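Local coordinates for protein Xcc_ctr_pt (Xanthomonas campestris pv. campestris, PDB 6NJW) that is the C-terminal Toprim region of a Class 2 OLD family nuclease, binds magnesium and probably cleaves nucleic acid by a two-metal mechanism, at residues 79-84 with 94-99; 102-107 with 125-130. One frame throughout, in Å; residues are numbered along the deposited sequence.

Contact 1 of 2, residues 79-84 with 94-99; sequences ILTDRD and RRRLIN
The side chain of R96 leaves helix 93-104 with CG anti to the backbone N, runs on extended through CD and then bends at chi3 (-39°), which brings its guanidinium up to the end of strand 77-82. From the strand, T81 reaches the other way and offers its hydroxyl. NH1 of R96 takes the carbonyl oxygen of D82 as its main partner: R96 NH1 to D82 O is 2.7 Å, the N-H...O angle is 159°, and the oxygen lies almost exactly in the guanidinium plane. The same nitrogen stands 2.8 Å from T81 OG1, but this second bond is strongly bent and weak. T81 OG1 is more strongly engaged by the carboxylate of E27, which also accepts the backbone N-H of D82. At the other end of the guanidinium, R96 NH2 forms a salt bridge with D84 OD2 at 3.1 Å, reaching that oxygen on its anti side, with the carboxylate and guanidinium planes 75° apart. Arginine suits this place because its several N-H groups, spread around one rigid plane, can serve a carbonyl, a hydroxyl and a carboxylate together. Its charge pairs with D84 and, over a longer and weaker distance, with E27. The side chain of D82 sets out away from the helix, and its carboxylate binds the magnesium ion, a site completed by Y209. A glutamate after the first strand and a DxD at the end of a neighbouring parallel strand, here E27 with D82 and D84, are the acidic signature of the Toprim metal site.

Contact 2 of 2, residues 102-107 with 125-130; sequences DVIEGG and YGYFVN
I104 and Y125 make the central apolar contact between the end of helix 93-104 and the turn leading into strand 127-130. The methyl CG2 of I104 lies over one face of the Y125 ring, 4.0 Å from the ring centroid and 14° off its normal, a CH-pi contact. The other branch adds to it, I104 CG1 meeting Y125 CD1 at 3.9 Å near the ring rim. Y127 comes toward the same isoleucine from the strand, and I104 CG2 is 4.0 Å from Y127 CE2. The trans chi1 (-161°) leaves CG2 facing both tyrosines while CD1 lies beside the Y127 hydroxyl. Beta-branching is useful here: the two arms leave the same carbon, so both can pack against the pair of tyrosines.

Between the two tyrosines, G126 ends helix 115-123 as the C-prime residue of a Schellman motif. Its phi is positive (80°), and at these backbone angles a CB would press on the carbonyl O of Y125, so glycine fits. The chain then enters 127-130, an outermost strand of the parallel Toprim sheet within this chain. Helices 93-104 and 115-123 lie in the beta-alpha-beta crossover that joins strand 77-82 to its parallel neighbour 127-130.

The polar contacts lie at the tyrosine hydroxyls. Y125 offers a ring face to I104 and, at its far end, a hydroxyl to E105, whose side chain crosses it at about a right angle with OE2 at the ring edge. The hydroxyl donates to that oxygen, although the modelled 2.3 Å between Y125 OH and E105 OE2 is implausibly short and doubtful. Glutamate is long enough for its carboxylate to meet both Y125 and, through OE1, H110. Y127 OH finds its polar partner in H77, at the start of strand 77-82.

How the contacts relate
Contacts 1 and 2 lie in series along the chain, with centres about 9 Å apart, and share helix 93-104: its earlier turns face strand 77-82 and its last turn meets the approach to strand 127-130. These strands are parallel neighbours, joined by I79 O to F128 N at 2.8 Å and, just past the strand end, by R83 N to N130 O at 2.9 Å, both probable hydrogen bonds. Packing also links the contacts, with L97 CD1 3.8 Å from V129 CG1. Their relation to the metal site differs sharply. The D82 side chain of contact 1 is about 3 Å from the magnesium ion, whereas the Y127 side chain of contact 2 remains about 12 Å from it.

Contact 1 of 2, residues 79-84 with 94-99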
loop_
_atom_site.group_PDB
_atom_site.type_symbol
_atom_site.label_atom_id
_atom_site.label_comp_id
_atom_site.label_asym_id
_atom_site.label_seq_id
_atom_site.Cartn_x
_atom_site.Cartn_y
_atom_site.Cartn_z
ATOM N N ILE A 79 2.469 2.928 7.656
ATOM C CA ILE A 79 2.758 1.621 7.071
ATOM C C ILE A 79 1.517 1.105 6.357
ATOM O O ILE A 79 0.405 1.227 6.872
ATOM C CB ILE A 79 3.207 0.604 8.149
ATOM C CG1 ILE A 79 4.653 0.870 8.570
ATOM C CG2 ILE A 79 3.043 -0.840 7.655
ATOM C CD1 ILE A 79 5.060 0.116 9.854
ATOM N N LEU A 80 1.718 0.503 5.188
ATOM C CA LEU A 80 0.689 -0.223 4.452
ATOM C C LEU A 80 1.183 -1.649 4.279
ATOM O O LEU A 80 2.237 -1.869 3.671
ATOM C CB LEU A 80 0.437 0.415 3.077
ATOM C CG LEU A 80 -0.143 1.826 3.166
ATOM C CD1 LEU A 80 -0.036 2.584 1.850
ATOM C CD2 LEU A 80 -1.589 1.656 3.559
ATOM N N THR A 81 0.430 -2.614 4.796
ATOM C CA THR A 81 0.883 -3.998 4.707
ATOM C C THR A 81 -0.329 -4.912 4.589
ATOM O O THR A 81 -1.463 -4.504 4.856
ATOM C CB THR A 81 1.759 -4.371 5.913
ATOM O OG1 THR A 81 2.451 -5.608 5.656
ATOM C CG2 THR A 81 0.926 -4.485 7.169
ATOM N N ASP A 82 -0.075 -6.154 4.163
ATOM C CA ASP A 82 -1.125 -7.127 3.859
ATOM C C ASP A 82 -1.324 -8.100 5.014
ATOM O O ASP A 82 -0.354 -8.555 5.630
ATOM C CB ASP A 82 -0.781 -7.910 2.592
ATOM C CG ASP A 82 -0.866 -7.055 1.342
ATOM O OD1 ASP A 82 -1.415 -5.941 1.432
ATOM O OD2 ASP A 82 -0.386 -7.487 0.277
ATOM N N ARG A 83 -2.588 -8.445 5.285
ATOM C CA ARG A 83 -2.874 -9.304 6.432
ATOM C C ARG A 83 -2.226 -10.674 6.286
ATOM O O ARG A 83 -1.680 -11.212 7.259
ATOM C CB ARG A 83 -4.380 -9.468 6.637
ATOM C CG ARG A 83 -4.705 -10.103 7.993
ATOM C CD ARG A 83 -6.189 -10.372 8.157
ATOM N NE ARG A 83 -6.549 -10.733 9.524
ATOM C CZ ARG A 83 -7.154 -9.909 10.375
ATOM N NH1 ARG A 83 -7.462 -8.676 9.992
ATOM N NH2 ARG A 83 -7.449 -10.312 11.605
ATOM N N ASP A 84 -2.292 -11.257 5.088
ATOM C CA ASP A 84 -1.713 -12.575 4.790
ATOM C C ASP A 84 -2.371 -13.695 5.600
ATOM O O ASP A 84 -3.553 -14.009 5.398
ATOM C CB ASP A 84 -0.195 -12.561 5.027
ATOM C CG ASP A 84 0.548 -11.799 3.948
ATOM O OD1 ASP A 84 0.026 -11.758 2.816
ATOM O OD2 ASP A 84 1.634 -11.232 4.225
ATOM N N ARG A 94 0.476 -10.305 12.682
ATOM C CA ARG A 94 0.543 -10.075 14.120
ATOM C C ARG A 94 1.981 -9.869 14.578
ATOM O O ARG A 94 2.287 -8.904 15.291
ATOM C CB ARG A 94 -0.096 -11.243 14.868
ATOM C CG ARG A 94 0.018 -11.108 16.365
ATOM C CD ARG A 94 -0.710 -12.210 17.112
ATOM N NE ARG A 94 -0.614 -12.005 18.558
ATOM C CZ ARG A 94 0.406 -12.428 19.300
ATOM N NH1 ARG A 94 1.415 -13.081 18.732
ATOM N NH2 ARG A 94 0.422 -12.201 20.613
ATOM N N ARG A 95 2.874 -10.784 14.198
ATOM C CA ARG A 95 4.278 -10.674 14.592
ATOM C C ARG A 95 4.937 -9.477 13.921
ATOM O O ARG A 95 5.682 -8.723 14.562
ATOM C CB ARG A 95 5.020 -11.969 14.239
ATOM C CG ARG A 95 6.502 -11.993 14.637
ATOM C CD ARG A 95 6.669 -11.855 16.148
ATOM N NE ARG A 95 5.885 -12.877 16.828
ATOM C CZ ARG A 95 5.557 -12.847 18.111
ATOM N NH1 ARG A 95 5.957 -11.842 18.881
ATOM N NH2 ARG A 95 4.825 -13.833 18.619
ATOM N N ARG A 96 4.663 -9.290 12.630
ATOM C CA ARG A 96 5.188 -8.142 11.900
ATOM C C ARG A 96 4.837 -6.833 12.600
ATOM O O ARG A 96 5.685 -5.943 12.720
ATOM C CB ARG A 96 4.650 -8.173 10.468
ATOM C CG ARG A 96 5.070 -7.018 9.560
ATOM C CD ARG A 96 4.261 -7.068 8.255
ATOM N NE ARG A 96 4.099 -8.456 7.819
ATOM C CZ ARG A 96 3.043 -8.933 7.167
ATOM N NH1 ARG A 96 2.032 -8.136 6.857
ATOM N NH2 ARG A 96 3.001 -10.216 6.822
ATOM N N LEU A 97 3.607 -6.716 13.114
ATOM C CA LEU A 97 3.189 -5.481 13.766
ATOM C C LEU A 97 3.663 -5.400 15.212
ATOM O O LEU A 97 3.936 -4.306 15.706
ATOM C CB LEU A 97 1.661 -5.332 13.709
ATOM C CG LEU A 97 1.081 -4.985 12.338
ATOM C CD1 LEU A 97 -0.441 -4.827 12.401
ATOM C CD2 LEU A 97 1.730 -3.723 11.791
ATOM N N ILE A 98 3.769 -6.525 15.915
ATOM C CA ILE A 98 4.397 -6.477 17.236
ATOM C C ILE A 98 5.848 -6.019 17.113
ATOM O O ILE A 98 6.352 -5.259 17.951
ATOM C CB ILE A 98 4.285 -7.847 17.933
ATOM C CG1 ILE A 98 2.831 -8.101 18.353
ATOM C CG2 ILE A 98 5.210 -7.905 19.150
ATOM C CD1 ILE A 98 2.581 -9.502 18.875
ATOM N N ASN A 99 6.528 -6.450 16.052
ATOM C CA ASN A 99 7.923 -6.058 15.863
ATOM C C ASN A 99 8.069 -4.548 15.719
ATOM O O ASN A 99 9.021 -3.961 16.254
ATOM C CB ASN A 99 8.506 -6.787 14.656
ATOM C CG ASN A 99 8.900 -8.223 14.989
ATOM O OD1 ASN A 99 9.120 -8.549 16.148
ATOM N ND2 ASN A 99 8.959 -9.080 13.979
#

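Contact 2 of 2, residues 102-107 with 125-130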
loop_
_atom_site.group_PDB
_atom_site.type_symbol
_atom_site.label_atom_id
_atom_site.label_comp_id
_atom_site.label_asym_id
_atom_site.label_seq_id
_atom_site.Cartn_x
_atom_site.Cartn_y
_atom_site.Cartn_z
ATOM N N ASP A 102 6.852 -2.777 19.256
ATOM C CA ASP A 102 7.919 -2.796 20.257
ATOM C C ASP A 102 8.872 -1.619 20.094
ATOM O O ASP A 102 9.450 -1.150 21.078
ATOM C CB ASP A 102 8.705 -4.101 20.172
ATOM C CG ASP A 102 7.940 -5.286 20.720
ATOM O OD1 ASP A 102 6.933 -5.086 21.432
ATOM O OD2 ASP A 102 8.351 -6.423 20.421
ATOM N N VAL A 103 9.053 -1.132 18.865
ATOM C CA VAL A 103 9.883 0.047 18.626
ATOM C C VAL A 103 9.105 1.329 18.912
ATOM O O VAL A 103 9.545 2.188 19.685
ATOM C CB VAL A 103 10.418 0.027 17.178
ATOM C CG1 VAL A 103 11.217 1.290 16.876
ATOM C CG2 VAL A 103 11.248 -1.235 16.917
ATOM N N ILE A 104 7.942 1.497 18.277
ATOM C CA ILE A 104 7.251 2.778 18.381
ATOM C C ILE A 104 6.555 2.949 19.727
ATOM O O ILE A 104 6.239 4.080 20.117
ATOM C CB ILE A 104 6.247 2.947 17.228
ATOM C CG1 ILE A 104 5.873 4.418 17.044
ATOM C CG2 ILE A 104 4.984 2.130 17.493
ATOM C CD1 ILE A 104 6.901 5.219 16.263
ATOM N N GLU A 105 6.332 1.865 20.460
ATOM C CA GLU A 105 5.686 1.904 21.771
ATOM C C GLU A 105 6.519 1.059 22.736
ATOM O O GLU A 105 6.056 0.091 23.337
ATOM C CB GLU A 105 4.230 1.418 21.664
ATOM C CG GLU A 105 3.348 1.723 22.849
ATOM C CD GLU A 105 1.918 1.192 22.668
ATOM O OE1 GLU A 105 1.729 -0.042 22.764
ATOM O OE2 GLU A 105 0.992 2.011 22.434
ATOM N N GLY A 106 7.794 1.417 22.853
ATOM C CA GLY A 106 8.729 0.675 23.675
ATOM C C GLY A 106 8.872 1.343 25.030
ATOM O O GLY A 106 8.822 2.567 25.134
ATOM N N GLY A 107 9.021 0.526 26.066
ATOM C CA GLY A 107 8.929 -0.914 25.949
ATOM C C GLY A 107 7.702 -1.395 26.693
ATOM O O GLY A 107 7.720 -1.600 27.908
ATOM N N TYR A 125 -0.886 4.359 15.396
ATOM C CA TYR A 125 0.416 4.856 14.982
ATOM C C TYR A 125 0.514 5.003 13.475
ATOM O O TYR A 125 1.618 5.191 12.952
ATOM C CB TYR A 125 1.520 3.927 15.514
ATOM C CG TYR A 125 1.533 3.925 17.023
ATOM C CD1 TYR A 125 2.085 4.981 17.733
ATOM C CD2 TYR A 125 0.935 2.893 17.744
ATOM C CE1 TYR A 125 2.078 4.991 19.119
ATOM C CE2 TYR A 125 0.919 2.900 19.125
ATOM C CZ TYR A 125 1.495 3.947 19.807
ATOM O OH TYR A 125 1.465 3.944 21.188
ATOM N N GLY A 126 -0.612 4.918 12.767
ATOM C CA GLY A 126 -0.584 5.035 11.317
ATOM C C GLY A 126 -0.170 3.794 10.565
ATOM O O GLY A 126 0.278 3.895 9.421
ATOM N N TYR A 127 -0.328 2.614 11.153
ATOM C CA TYR A 127 0.043 1.362 10.505
ATOM C C TYR A 127 -1.237 0.624 10.140
ATOM O O TYR A 127 -2.017 0.276 11.029
ATOM C CB TYR A 127 0.913 0.507 11.432
ATOM C CG TYR A 127 2.173 1.190 11.983
ATOM C CD1 TYR A 127 2.750 2.284 11.335
ATOM C CD2 TYR A 127 2.774 0.733 13.166
ATOM C CE1 TYR A 127 3.908 2.897 11.843
ATOM C CE2 TYR A 127 3.916 1.342 13.689
ATOM C CZ TYR A 127 4.486 2.411 13.024
ATOM O OH TYR A 127 5.627 2.999 13.540
ATOM N N PHE A 128 -1.450 0.377 8.843
ATOM C CA PHE A 128 -2.760 -0.056 8.368
ATOM C C PHE A 128 -2.624 -1.340 7.571
ATOM O O PHE A 128 -1.671 -1.504 6.797
ATOM C CB PHE A 128 -3.442 1.038 7.506
ATOM C CG PHE A 128 -3.815 2.260 8.291
ATOM C CD1 PHE A 128 -4.960 2.279 9.072
ATOM C CD2 PHE A 128 -2.998 3.374 8.281
ATOM C CE1 PHE A 128 -5.292 3.405 9.827
ATOM C CE2 PHE A 128 -3.311 4.498 9.030
ATOM C CZ PHE A 128 -4.455 4.521 9.808
ATOM N N VAL A 129 -3.573 -2.254 7.763
ATOM C CA VAL A 129 -3.508 -3.562 7.123
ATOM C C VAL A 129 -4.676 -3.708 6.152
ATOM O O VAL A 129 -5.799 -3.272 6.426
ATOM C CB VAL A 129 -3.481 -4.723 8.147
ATOM C CG1 VAL A 129 -2.430 -4.476 9.220
ATOM C CG2 VAL A 129 -4.816 -4.912 8.793
ATOM N N ASN A 130 -4.391 -4.291 4.997
ATOM C CA ASN A 130 -5.408 -4.650 4.027
ATOM C C ASN A 130 -5.752 -6.126 4.193
ATOM O O ASN A 130 -4.856 -6.976 4.299
ATOM C CB ASN A 130 -4.900 -4.385 2.613
ATOM C CG ASN A 130 -5.898 -4.770 1.547
ATOM O OD1 ASN A 130 -7.103 -4.625 1.728
ATOM N ND2 ASN A 130 -5.394 -5.269 0.420
#